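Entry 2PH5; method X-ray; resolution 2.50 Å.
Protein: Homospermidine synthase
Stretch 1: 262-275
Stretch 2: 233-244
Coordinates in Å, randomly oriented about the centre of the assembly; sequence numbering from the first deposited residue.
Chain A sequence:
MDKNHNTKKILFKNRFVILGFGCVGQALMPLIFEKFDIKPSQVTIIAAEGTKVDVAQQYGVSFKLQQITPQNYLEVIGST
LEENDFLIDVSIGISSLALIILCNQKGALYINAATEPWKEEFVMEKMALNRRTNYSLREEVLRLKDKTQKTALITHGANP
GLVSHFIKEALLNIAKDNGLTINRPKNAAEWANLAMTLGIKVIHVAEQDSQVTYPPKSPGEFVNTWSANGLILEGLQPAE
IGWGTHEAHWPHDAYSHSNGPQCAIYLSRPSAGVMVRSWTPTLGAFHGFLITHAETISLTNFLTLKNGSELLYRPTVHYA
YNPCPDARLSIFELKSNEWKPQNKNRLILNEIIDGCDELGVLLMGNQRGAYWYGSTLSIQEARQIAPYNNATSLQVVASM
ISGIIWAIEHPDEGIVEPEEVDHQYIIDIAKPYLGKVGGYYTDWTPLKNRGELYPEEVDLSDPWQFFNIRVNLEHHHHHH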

# COMPACT_ATOMS: atom_id res chain seq x y z
N GLN A 262 -33.21 -4.66 -4.03
CA GLN A 262 -33.22 -5.75 -5.01
C GLN A 262 -32.07 -5.69 -6.02
O GLN A 262 -31.60 -6.73 -6.49
CB GLN A 262 -34.57 -5.77 -5.76
CG GLN A 262 -34.87 -4.47 -6.53
CD GLN A 262 -36.12 -4.57 -7.41
OE1 GLN A 262 -37.23 -4.77 -6.92
NE2 GLN A 262 -35.93 -4.42 -8.72
N CYS A 263 -31.62 -4.48 -6.33
CA CYS A 263 -30.53 -4.27 -7.29
C CYS A 263 -29.13 -4.49 -6.73
O CYS A 263 -28.19 -4.69 -7.50
CB CYS A 263 -30.60 -2.84 -7.82
SG CYS A 263 -30.10 -1.62 -6.57
N ALA A 264 -28.98 -4.43 -5.41
CA ALA A 264 -27.66 -4.58 -4.79
C ALA A 264 -27.22 -5.98 -4.41
O ALA A 264 -28.02 -6.85 -4.05
CB ALA A 264 -27.56 -3.67 -3.57
N ILE A 265 -25.91 -6.16 -4.47
CA ILE A 265 -25.29 -7.42 -4.13
C ILE A 265 -24.17 -7.04 -3.17
O ILE A 265 -23.62 -5.94 -3.24
CB ILE A 265 -24.73 -8.10 -5.41
CG1 ILE A 265 -23.94 -9.35 -5.04
CG2 ILE A 265 -23.86 -7.13 -6.20
CD1 ILE A 265 -23.24 -9.96 -6.23
N TYR A 266 -23.86 -7.92 -2.24
CA TYR A 266 -22.81 -7.61 -1.28
C TYR A 266 -21.75 -8.69 -1.30
O TYR A 266 -21.95 -9.78 -1.82
CB TYR A 266 -23.39 -7.45 0.12
CG TYR A 266 -24.34 -6.28 0.23
CD1 TYR A 266 -25.63 -6.36 -0.30
CD2 TYR A 266 -23.93 -5.07 0.78
CE1 TYR A 266 -26.49 -5.27 -0.29
CE2 TYR A 266 -24.78 -3.96 0.79
CZ TYR A 266 -26.05 -4.07 0.25
OH TYR A 266 -26.88 -2.98 0.22
N LEU A 267 -20.59 -8.35 -0.74
CA LEU A 267 -19.47 -9.27 -0.66
C LEU A 267 -19.09 -9.37 0.81
O LEU A 267 -19.19 -8.39 1.55
CB LEU A 267 -18.31 -8.74 -1.49
CG LEU A 267 -18.01 -9.37 -2.86
CD1 LEU A 267 -19.27 -9.58 -3.67
CD2 LEU A 267 -17.02 -8.49 -3.61
N SER A 268 -18.67 -10.55 1.25
CA SER A 268 -18.27 -10.74 2.64
C SER A 268 -17.14 -9.79 3.03
O SER A 268 -17.30 -8.96 3.92
CB SER A 268 -17.81 -12.19 2.87
OG SER A 268 -18.77 -13.11 2.40
N ARG A 269 -16.01 -9.92 2.36
CA ARG A 269 -14.83 -9.09 2.62
C ARG A 269 -15.15 -7.59 2.69
O ARG A 269 -16.08 -7.12 2.03
CB ARG A 269 -13.79 -9.37 1.54
CG ARG A 269 -13.50 -10.85 1.38
CD ARG A 269 -12.46 -11.13 0.32
NE ARG A 269 -11.18 -10.52 0.66
CZ ARG A 269 -10.07 -10.69 -0.05
NH1 ARG A 269 -10.09 -11.45 -1.14
NH2 ARG A 269 -8.95 -10.10 0.32
N PRO A 270 -14.40 -6.83 3.50
CA PRO A 270 -14.61 -5.37 3.64
C PRO A 270 -14.27 -4.72 2.30
O PRO A 270 -13.41 -5.20 1.57
CB PRO A 270 -13.61 -4.96 4.72
CG PRO A 270 -13.40 -6.21 5.51
CD PRO A 270 -13.38 -7.30 4.45
N SER A 271 -14.95 -3.61 1.98
CA SER A 271 -14.73 -2.94 0.71
C SER A 271 -13.25 -2.59 0.47
O SER A 271 -12.75 -2.69 -0.66
CB SER A 271 -15.61 -1.68 0.60
OG SER A 271 -15.20 -0.65 1.49
N ALA A 272 -12.56 -2.20 1.54
CA ALA A 272 -11.14 -1.87 1.44
C ALA A 272 -10.30 -3.12 1.16
O ALA A 272 -9.08 -3.04 0.93
CB ALA A 272 -10.67 -1.20 2.73
N GLY A 273 -10.93 -4.29 1.19
CA GLY A 273 -10.22 -5.53 0.93
C GLY A 273 -10.55 -6.13 -0.43
O GLY A 273 -10.18 -7.27 -0.72
N VAL A 274 -11.26 -5.36 -1.25
CA VAL A 274 -11.66 -5.78 -2.59
C VAL A 274 -11.10 -4.79 -3.62
O VAL A 274 -11.33 -3.58 -3.51
CB VAL A 274 -13.20 -5.80 -2.75
CG1 VAL A 274 -13.58 -6.46 -4.07
CG2 VAL A 274 -13.85 -6.52 -1.58
N MSE A 275 -10.38 -5.29 -4.62
CA MSE A 275 -9.82 -4.44 -5.66
C MSE A 275 -10.57 -4.69 -6.97
O MSE A 275 -10.99 -5.81 -7.26
CB MSE A 275 -8.34 -4.75 -5.86
CG MSE A 275 -7.48 -4.67 -4.60
SE MSE A 275 -7.51 -2.94 -3.76
CE MSE A 275 -6.48 -1.94 -5.08
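Stretch 2 (233-244) LEGLQPAEIGWG

Stretch 2 enters as the last turn of a helix, residues 233-236, leaves helical phi/psi at Gln237 (-74/157), and runs on as a strand from Pro238 to Gly242. That strand lies beside the strand of stretch 1 that begins at Ala264. The N-to-C directions of the two make an angle of 153°, so the pairing is antiparallel, and the axes approach to 4.6 Å.

The register follows from the CA-CA distances: Ala264 CA to Gly242 CA is 4.6 Å, Ile265 CA to Ile241 CA 5.1 Å, and Tyr266 CA to Glu240 CA 4.9 Å. The wider middle spacing belongs to the hydrogen-bonded pair. Beyond it, Pro270 CA lies 4.3 Å from Pro238 CA; the register has shifted by two, a beta bulge, and the chain turns a corner at Ser268 and Arg269 within the same interval.

Backbone hydrogen bonds fix this alignment. Trp243 N donates to Cys263 O at 2.8 Å (N-H...O angle 164°), Ile241 N to Ile265 O at 2.9 Å (154°), and Leu267 N to Ala239 O at 3.0 Å (138°). Ile265 N also reaches Ile241 O at 2.8 Å, although the placement of that oxygen is less certain. Past the bulge, Ser271 N donates to Gln237 O at 2.8 Å (165°). CA-H...O contacts supplement the ladder, as between Tyr266 CA and Ala239 O at 3.2 Å.

A second group of bonds ties the 3-10 segment 271-273 to the end of the helix. Ser271, with chi1 in the p well, directs its hydroxyl to the backbone, OG donating to Glu234 O at 2.7 Å, while Ala272 N donates to Gly235 O at 3.2 Å. The close fit depends on the bare backbone of Gly235: an ideal CB there would lie only 3.0 Å from Ala272 CB.

Apolar packing is concentrated on the sheet face bearing Ile265 and Ile241. Ile265 extends in a t,t rotamer, placing CD1 3.9 Å from the centroid of the six-membered ring of Trp243 and 9° off the ring normal, a CH-pi contact over the face. Farther along, Leu267 CB meets Ala239 CB at 3.6 Å, and Val274 CG2 approaches the same Ala239 CB at 4.0 Å; Ala239 directs its CB toward stretch 1. Tyr266 and Glu240 share the other face, where Tyr266 OH and Glu240 OE1 are 3.5 Å apart. Together the two stretches bury 797 Å², both sides summed.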

# COMPACT_ATOMS: atom_id res chain seq x y z
N LEU A 233 -14.49 4.32 7.70
CA LEU A 233 -15.82 3.74 7.86
C LEU A 233 -16.26 3.05 6.56
O LEU A 233 -16.72 1.91 6.59
CB LEU A 233 -16.83 4.83 8.26
CG LEU A 233 -18.14 4.32 8.87
CD1 LEU A 233 -17.85 3.87 10.31
CD2 LEU A 233 -19.21 5.40 8.87
N GLU A 234 -16.13 3.73 5.43
CA GLU A 234 -16.51 3.14 4.15
C GLU A 234 -15.72 1.86 3.85
O GLU A 234 -16.29 0.86 3.42
CB GLU A 234 -16.30 4.15 3.02
CG GLU A 234 -17.43 5.15 2.90
CD GLU A 234 -17.03 6.42 2.16
OE1 GLU A 234 -16.17 6.35 1.25
OE2 GLU A 234 -17.60 7.49 2.51
N GLY A 235 -14.42 1.90 4.11
CA GLY A 235 -13.60 0.73 3.87
C GLY A 235 -13.89 -0.43 4.81
O GLY A 235 -13.55 -1.58 4.52
N LEU A 236 -14.50 -0.14 5.95
CA LEU A 236 -14.81 -1.19 6.92
C LEU A 236 -16.06 -1.97 6.54
O LEU A 236 -16.17 -3.15 6.86
CB LEU A 236 -14.96 -0.58 8.32
CG LEU A 236 -13.89 -0.90 9.37
CD1 LEU A 236 -12.51 -0.58 8.85
CD2 LEU A 236 -14.17 -0.11 10.65
N GLN A 237 -17.00 -1.32 5.87
CA GLN A 237 -18.24 -1.97 5.47
C GLN A 237 -18.05 -2.94 4.31
O GLN A 237 -17.11 -2.82 3.53
CB GLN A 237 -19.29 -0.93 5.07
CG GLN A 237 -19.64 0.04 6.18
CD GLN A 237 -20.54 1.16 5.69
OE1 GLN A 237 -20.24 1.80 4.67
NE2 GLN A 237 -21.63 1.42 6.41
N PRO A 238 -18.95 -3.91 4.18
CA PRO A 238 -18.84 -4.89 3.09
C PRO A 238 -19.08 -4.29 1.70
O PRO A 238 -19.91 -3.41 1.53
CB PRO A 238 -19.89 -5.93 3.46
CG PRO A 238 -20.93 -5.12 4.19
CD PRO A 238 -20.10 -4.22 5.06
N ALA A 239 -18.34 -4.80 0.71
CA ALA A 239 -18.47 -4.32 -0.67
C ALA A 239 -19.92 -4.31 -1.16
O ALA A 239 -20.63 -5.32 -1.07
CB ALA A 239 -17.62 -5.20 -1.60
N GLU A 240 -20.36 -3.15 -1.66
CA GLU A 240 -21.72 -2.97 -2.18
C GLU A 240 -21.68 -2.77 -3.69
O GLU A 240 -20.94 -1.92 -4.19
CB GLU A 240 -22.39 -1.75 -1.53
CG GLU A 240 -23.88 -1.63 -1.85
CD GLU A 240 -24.51 -0.40 -1.22
OE1 GLU A 240 -24.58 -0.33 0.03
OE2 GLU A 240 -24.94 0.50 -1.97
N ILE A 241 -22.48 -3.55 -4.42
CA ILE A 241 -22.47 -3.49 -5.88
C ILE A 241 -23.84 -3.56 -6.56
O ILE A 241 -24.67 -4.41 -6.22
CB ILE A 241 -21.62 -4.65 -6.43
CG1 ILE A 241 -20.29 -4.74 -5.68
CG2 ILE A 241 -21.38 -4.46 -7.92
CD1 ILE A 241 -19.53 -6.02 -5.94
N GLY A 242 -24.07 -2.68 -7.52
CA GLY A 242 -25.32 -2.70 -8.27
C GLY A 242 -25.16 -3.82 -9.28
O GLY A 242 -24.30 -3.74 -10.16
N TRP A 243 -25.97 -4.87 -9.17
CA TRP A 243 -25.85 -6.00 -10.09
C TRP A 243 -26.47 -5.76 -11.46
O TRP A 243 -27.68 -5.60 -11.57
CB TRP A 243 -26.45 -7.25 -9.47
CG TRP A 243 -25.76 -8.51 -9.91
CD1 TRP A 243 -26.35 -9.67 -10.33
CD2 TRP A 243 -24.35 -8.75 -9.93
NE1 TRP A 243 -25.40 -10.62 -10.61
CE2 TRP A 243 -24.16 -10.08 -10.37
CE3 TRP A 243 -23.22 -7.98 -9.62
CZ2 TRP A 243 -22.89 -10.66 -10.51
CZ3 TRP A 243 -21.96 -8.55 -9.76
CH2 TRP A 243 -21.80 -9.88 -10.20
N GLY A 244 -25.64 -5.75 -12.49
CA GLY A 244 -26.14 -5.54 -13.84
C GLY A 244 -26.74 -6.80 -14.43
O GLY A 244 -26.32 -7.90 -14.11